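Local coordinates for protein GTPase HflX (Sulfolobus solfataricus P2, PDB 2QTF) that hydrolyses GTP specifically and associates with the 50S ribosomal subunit, possibly acting during protein synthesis or ribosome biogenesis, at residues A[2-16]-A[51-63]. Residues are numbered along the deposited sequence; the frame is centred on the assembly and turned at random.
Sequences KTAALFVSKEFEEEA and IKNDEEISTLIIF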
loop_
_atom_site.group_PDB
_atom_site.type_symbol
_atom_site.label_atom_id
_atom_site.label_comp_id
_atom_site.label_asym_id
_atom_site.label_seq_id
_atom_site.Cartn_x
_atom_site.Cartn_y
_atom_site.Cartn_z
ATOM N N LYS A 2 6.377 15.354 1.851
ATOM C CA LYS A 2 6.994 15.391 0.478
ATOM C C LYS A 2 5.930 15.620 -0.527
ATOM O O LYS A 2 4.872 15.039 -0.433
ATOM C CB LYS A 2 7.813 14.125 0.141
ATOM C CG LYS A 2 8.764 13.717 1.306
ATOM C CD LYS A 2 9.825 12.683 0.912
ATOM C CE LYS A 2 9.375 11.286 1.161
ATOM N NZ LYS A 2 10.438 10.275 0.627
ATOM N N THR A 3 6.227 16.455 -1.536
ATOM C CA THR A 3 5.240 16.885 -2.509
ATOM C C THR A 3 5.620 16.163 -3.793
ATOM O O THR A 3 6.809 15.994 -4.086
ATOM C CB THR A 3 5.358 18.421 -2.753
ATOM O OG1 THR A 3 6.751 18.711 -2.834
ATOM C CG2 THR A 3 4.848 19.218 -1.468
ATOM N N ALA A 4 4.620 15.739 -4.561
ATOM C CA ALA A 4 4.972 15.070 -5.822
ATOM C C ALA A 4 4.192 15.731 -6.952
ATOM O O ALA A 4 3.017 16.157 -6.736
ATOM C CB ALA A 4 4.636 13.570 -5.771
ATOM N N ALA A 5 4.817 15.768 -8.129
ATOM C CA ALA A 5 4.106 15.978 -9.395
ATOM C C ALA A 5 3.826 14.564 -9.986
ATOM O O ALA A 5 4.792 13.803 -10.172
ATOM C CB ALA A 5 5.029 16.799 -10.424
ATOM N N LEU A 6 2.556 14.221 -10.268
ATOM C CA LEU A 6 2.208 12.836 -10.719
ATOM C C LEU A 6 1.780 12.870 -12.203
ATOM O O LEU A 6 0.887 13.623 -12.555
ATOM C CB LEU A 6 1.088 12.268 -9.827
ATOM C CG LEU A 6 0.443 10.929 -10.236
ATOM C CD1 LEU A 6 1.496 9.811 -10.157
ATOM C CD2 LEU A 6 -0.843 10.688 -9.315
ATOM N N PHE A 7 2.409 12.062 -13.047
ATOM C CA PHE A 7 1.897 11.764 -14.376
ATOM C C PHE A 7 1.246 10.425 -14.417
ATOM O O PHE A 7 1.899 9.390 -14.093
ATOM C CB PHE A 7 3.066 11.765 -15.392
ATOM C CG PHE A 7 3.640 13.118 -15.589
ATOM C CD1 PHE A 7 3.364 13.826 -16.759
ATOM C CD2 PHE A 7 4.350 13.753 -14.555
ATOM C CE1 PHE A 7 3.889 15.101 -16.925
ATOM C CE2 PHE A 7 4.849 15.049 -14.701
ATOM C CZ PHE A 7 4.607 15.725 -15.923
ATOM N N VAL A 8 -0.016 10.393 -14.853
ATOM C CA VAL A 8 -0.824 9.161 -14.783
ATOM C C VAL A 8 -1.995 9.231 -15.795
ATOM O O VAL A 8 -2.552 10.313 -15.977
ATOM C CB VAL A 8 -1.386 8.950 -13.291
ATOM C CG1 VAL A 8 -2.292 10.087 -12.862
ATOM C CG2 VAL A 8 -2.109 7.622 -13.096
ATOM N N SER A 9 -2.399 8.109 -16.372
ATOM C CA SER A 9 -3.594 8.091 -17.277
ATOM C C SER A 9 -4.874 8.296 -16.438
ATOM O O SER A 9 -4.893 8.031 -15.189
ATOM C CB SER A 9 -3.663 6.719 -17.922
ATOM O OG SER A 9 -4.075 5.764 -16.916
ATOM N N LYS A 10 -6.000 8.706 -17.058
ATOM C CA LYS A 10 -7.185 8.929 -16.255
ATOM C C LYS A 10 -7.697 7.630 -15.704
ATOM O O LYS A 10 -8.309 7.626 -14.650
ATOM C CB LYS A 10 -8.279 9.732 -17.019
ATOM C CG LYS A 10 -8.010 11.258 -16.918
ATOM C CD LYS A 10 -8.784 11.824 -15.713
ATOM C CE LYS A 10 -8.280 13.139 -15.241
ATOM N NZ LYS A 10 -8.938 13.502 -13.972
ATOM N N GLU A 11 -7.405 6.547 -16.397
ATOM C CA GLU A 11 -7.829 5.244 -16.054
ATOM C C GLU A 11 -7.221 4.880 -14.679
ATOM O O GLU A 11 -7.918 4.334 -13.797
ATOM C CB GLU A 11 -7.332 4.290 -17.153
ATOM C CG GLU A 11 -7.219 2.842 -16.674
ATOM C CD GLU A 11 -7.097 1.765 -17.757
ATOM O OE1 GLU A 11 -6.220 1.824 -18.688
ATOM O OE2 GLU A 11 -7.889 0.788 -17.600
ATOM N N PHE A 12 -5.932 5.214 -14.490
ATOM C CA PHE A 12 -5.217 4.862 -13.242
ATOM C C PHE A 12 -5.146 5.926 -12.210
ATOM O O PHE A 12 -4.610 5.684 -11.113
ATOM C CB PHE A 12 -3.824 4.330 -13.529
ATOM C CG PHE A 12 -3.860 3.066 -14.334
ATOM C CD1 PHE A 12 -4.844 2.109 -14.076
ATOM C CD2 PHE A 12 -2.945 2.822 -15.336
ATOM C CE1 PHE A 12 -4.901 0.917 -14.833
ATOM C CE2 PHE A 12 -3.011 1.662 -16.107
ATOM C CZ PHE A 12 -3.978 0.708 -15.854
ATOM N N GLU A 13 -5.658 7.110 -12.534
ATOM C CA GLU A 13 -5.412 8.249 -11.674
ATOM C C GLU A 13 -5.808 8.085 -10.188
ATOM O O GLU A 13 -5.080 8.466 -9.252
ATOM C CB GLU A 13 -6.107 9.499 -12.236
ATOM C CG GLU A 13 -5.917 10.687 -11.374
ATOM C CD GLU A 13 -6.555 11.981 -11.970
ATOM O OE1 GLU A 13 -6.316 12.175 -13.196
ATOM O OE2 GLU A 13 -7.241 12.752 -11.191
ATOM N N GLU A 14 -7.021 7.598 -9.969
ATOM C CA GLU A 14 -7.547 7.478 -8.572
ATOM C C GLU A 14 -6.696 6.464 -7.807
ATOM O O GLU A 14 -6.345 6.707 -6.649
ATOM C CB GLU A 14 -8.947 6.902 -8.631
ATOM C CG GLU A 14 -9.779 6.918 -7.375
ATOM C CD GLU A 14 -11.303 6.642 -7.765
ATOM O OE1 GLU A 14 -11.601 5.529 -8.310
ATOM O OE2 GLU A 14 -12.135 7.580 -7.643
ATOM N N GLU A 15 -6.415 5.331 -8.431
ATOM C CA GLU A 15 -5.554 4.296 -7.819
ATOM C C GLU A 15 -4.131 4.846 -7.538
ATOM O O GLU A 15 -3.592 4.684 -6.430
ATOM C CB GLU A 15 -5.441 3.070 -8.735
ATOM C CG GLU A 15 -4.843 1.849 -8.006
ATOM C CD GLU A 15 -5.923 0.992 -7.313
ATOM O OE1 GLU A 15 -7.155 1.343 -7.312
ATOM O OE2 GLU A 15 -5.538 -0.037 -6.747
ATOM N N ALA A 16 -3.510 5.478 -8.557
ATOM C CA ALA A 16 -2.185 6.106 -8.358
ATOM C C ALA A 16 -2.105 7.166 -7.254
ATOM O O ALA A 16 -1.140 7.283 -6.513
ATOM C CB ALA A 16 -1.662 6.683 -9.696
ATOM N N ILE A 51 9.506 21.542 -13.191
ATOM C CA ILE A 51 9.666 20.659 -11.949
ATOM C C ILE A 51 11.045 20.708 -11.399
ATOM O O ILE A 51 11.195 20.873 -10.170
ATOM C CB ILE A 51 9.312 19.224 -12.319
ATOM C CG1 ILE A 51 7.804 19.206 -12.652
ATOM C CG2 ILE A 51 9.770 18.163 -11.175
ATOM C CD1 ILE A 51 7.384 17.988 -13.524
ATOM N N LYS A 52 12.076 20.697 -12.249
ATOM C CA LYS A 52 13.465 20.856 -11.759
ATOM C C LYS A 52 13.587 22.092 -10.868
ATOM O O LYS A 52 14.232 22.044 -9.812
ATOM C CB LYS A 52 14.437 21.032 -12.953
ATOM C CG LYS A 52 15.881 21.388 -12.587
ATOM C CD LYS A 52 16.610 22.048 -13.825
ATOM C CE LYS A 52 16.892 21.069 -14.969
ATOM N NZ LYS A 52 17.777 21.668 -16.138
ATOM N N ASN A 53 12.954 23.197 -11.260
ATOM C CA ASN A 53 13.198 24.508 -10.599
ATOM C C ASN A 53 12.164 24.894 -9.563
ATOM O O ASN A 53 12.189 25.987 -9.043
ATOM C CB ASN A 53 13.287 25.651 -11.677
ATOM C CG ASN A 53 14.578 25.572 -12.486
ATOM O OD1 ASN A 53 15.584 25.233 -11.924
ATOM N ND2 ASN A 53 14.503 25.719 -13.812
ATOM N N ASP A 54 11.196 24.037 -9.321
ATOM C CA ASP A 54 10.112 24.366 -8.470
ATOM C C ASP A 54 10.382 23.823 -7.045
ATOM O O ASP A 54 10.301 22.621 -6.768
ATOM C CB ASP A 54 8.788 23.861 -9.038
ATOM C CG ASP A 54 7.575 24.308 -8.181
ATOM O OD1 ASP A 54 7.726 24.769 -7.016
ATOM O OD2 ASP A 54 6.484 24.195 -8.694
ATOM N N GLU A 55 10.698 24.745 -6.134
ATOM C CA GLU A 55 11.133 24.360 -4.788
ATOM C C GLU A 55 10.020 23.704 -3.991
ATOM O O GLU A 55 10.318 23.063 -2.996
ATOM C CB GLU A 55 11.576 25.601 -3.961
ATOM C CG GLU A 55 12.972 26.137 -4.195
ATOM C CD GLU A 55 13.133 27.588 -3.503
ATOM O OE1 GLU A 55 12.117 28.141 -2.891
ATOM O OE2 GLU A 55 14.264 28.169 -3.589
ATOM N N GLU A 56 8.762 23.888 -4.367
ATOM C CA GLU A 56 7.687 23.232 -3.722
ATOM C C GLU A 56 7.383 21.774 -4.250
ATOM O O GLU A 56 6.359 21.189 -3.897
ATOM C CB GLU A 56 6.450 24.063 -3.938
ATOM C CG GLU A 56 6.547 25.502 -3.251
ATOM C CD GLU A 56 5.300 26.323 -3.503
ATOM O OE1 GLU A 56 4.616 26.079 -4.583
ATOM O OE2 GLU A 56 5.003 27.246 -2.656
ATOM N N ILE A 57 8.217 21.250 -5.144
ATOM C CA ILE A 57 7.989 19.846 -5.682
ATOM C C ILE A 57 9.256 19.107 -5.370
ATOM O O ILE A 57 10.307 19.482 -5.869
ATOM C CB ILE A 57 7.778 19.777 -7.238
ATOM C CG1 ILE A 57 6.555 20.579 -7.632
ATOM C CG2 ILE A 57 7.457 18.231 -7.706
ATOM C CD1 ILE A 57 6.423 20.810 -9.173
ATOM N N SER A 58 9.182 18.113 -4.478
ATOM C CA SER A 58 10.360 17.373 -4.129
ATOM C C SER A 58 10.583 16.207 -5.050
ATOM O O SER A 58 11.710 15.773 -5.191
ATOM C CB SER A 58 10.349 16.911 -2.672
ATOM O OG SER A 58 9.289 16.014 -2.452
ATOM N N THR A 59 9.543 15.741 -5.735
ATOM C CA THR A 59 9.658 14.444 -6.409
ATOM C C THR A 59 8.781 14.356 -7.654
ATOM O O THR A 59 7.623 14.777 -7.645
ATOM C CB THR A 59 9.241 13.255 -5.416
ATOM O OG1 THR A 59 10.064 13.339 -4.231
ATOM C CG2 THR A 59 9.288 11.828 -6.075
ATOM N N LEU A 60 9.351 13.759 -8.700
ATOM C CA LEU A 60 8.556 13.462 -9.916
ATOM C C LEU A 60 8.105 11.997 -9.882
ATOM O O LEU A 60 8.906 11.141 -9.659
ATOM C CB LEU A 60 9.432 13.677 -11.147
ATOM C CG LEU A 60 8.867 13.280 -12.498
ATOM C CD1 LEU A 60 7.512 13.952 -12.747
ATOM C CD2 LEU A 60 9.951 13.613 -13.624
ATOM N N ILE A 61 6.807 11.738 -10.045
ATOM C CA ILE A 61 6.349 10.369 -10.066
ATOM C C ILE A 61 5.626 10.100 -11.384
ATOM O O ILE A 61 4.702 10.831 -11.729
ATOM C CB ILE A 61 5.400 10.051 -8.828
ATOM C CG1 ILE A 61 6.185 10.319 -7.516
ATOM C CG2 ILE A 61 4.914 8.556 -8.879
ATOM C CD1 ILE A 61 5.277 10.262 -6.259
ATOM N N ILE A 62 6.073 9.074 -12.097
ATOM C CA ILE A 62 5.465 8.714 -13.381
ATOM C C ILE A 62 4.820 7.347 -13.224
ATOM O O ILE A 62 5.472 6.363 -12.907
ATOM C CB ILE A 62 6.508 8.797 -14.499
ATOM C CG1 ILE A 62 6.984 10.308 -14.684
ATOM C CG2 ILE A 62 5.885 8.249 -15.788
ATOM C CD1 ILE A 62 8.308 10.391 -15.427
ATOM N N PHE A 63 3.504 7.286 -13.358
ATOM C CA PHE A 63 2.859 6.024 -13.164
ATOM C C PHE A 63 2.916 5.163 -14.416
ATOM O O PHE A 63 1.892 4.941 -15.006
ATOM C CB PHE A 63 1.425 6.225 -12.629
ATOM C CG PHE A 63 0.896 5.021 -11.882
ATOM C CD1 PHE A 63 1.408 4.653 -10.626
ATOM C CD2 PHE A 63 -0.078 4.198 -12.477
ATOM C CE1 PHE A 63 0.886 3.494 -9.965
ATOM C CE2 PHE A 63 -0.617 3.076 -11.827
ATOM C CZ PHE A 63 -0.150 2.719 -10.579
HETATM O O HOH W 1 -0.828 5.752 -15.956
#
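Thr3 and Ser58 join the chain where two parallel strands, 2-7 and 59-62, come together, side by side in the four-stranded sheet of the N-terminal domain. Thr3 OG1, set between its backbone N and carbonyl carbon (chi1 42°), donates to Glu56 O at 2.7 Å and accepts from Ser58 N at 3.0 Å. Ser58 N is shared with Thr3 O, both bonds bent, and Thr3 O also accepts from Ser58 OG at 3.0 Å. An alanine in place of Thr3 would probably leave Glu56 O without this donor and the turn 54-57 less firmly tied to the strand. Beyond it runs the parallel ladder: Ala5 N to Thr59 O, Ile61 N to Ala5 O, Phe7 N to Ile61 O, and Phe63 N to Phe7 O, the last nearly straight at 173°. Ala4, Leu6 and Ile61 lie on one sheet face, where Val20 of helix 13-22 packs on Leu6 and Ile61; Ala4 CB presses tightly on Ile61 CD1 (3.4 Å). On the other, the Phe7 ring brings CE2 to Leu60 CD1 at 3.5 Å, meets Ile51 CD1 at its edge and stacks with Tyr31. Phe63 follows just past strand 59-62. Its CB packs on Phe7 O and Val8 CG2 (3.8 Å); CG, CD1 and CE1 meet Ala16 CB, which sits over one ring face 3.8 Å from the centroid, a CH-pi contact; CD2 and CE2 reach Phe12 CB. A water accepts from Ser9 N and donates to Phe63 O, continuing the link past the last direct bond. Polar side chains thus fix the strand entry, while the ladder and apolar packing on both faces join the later residues.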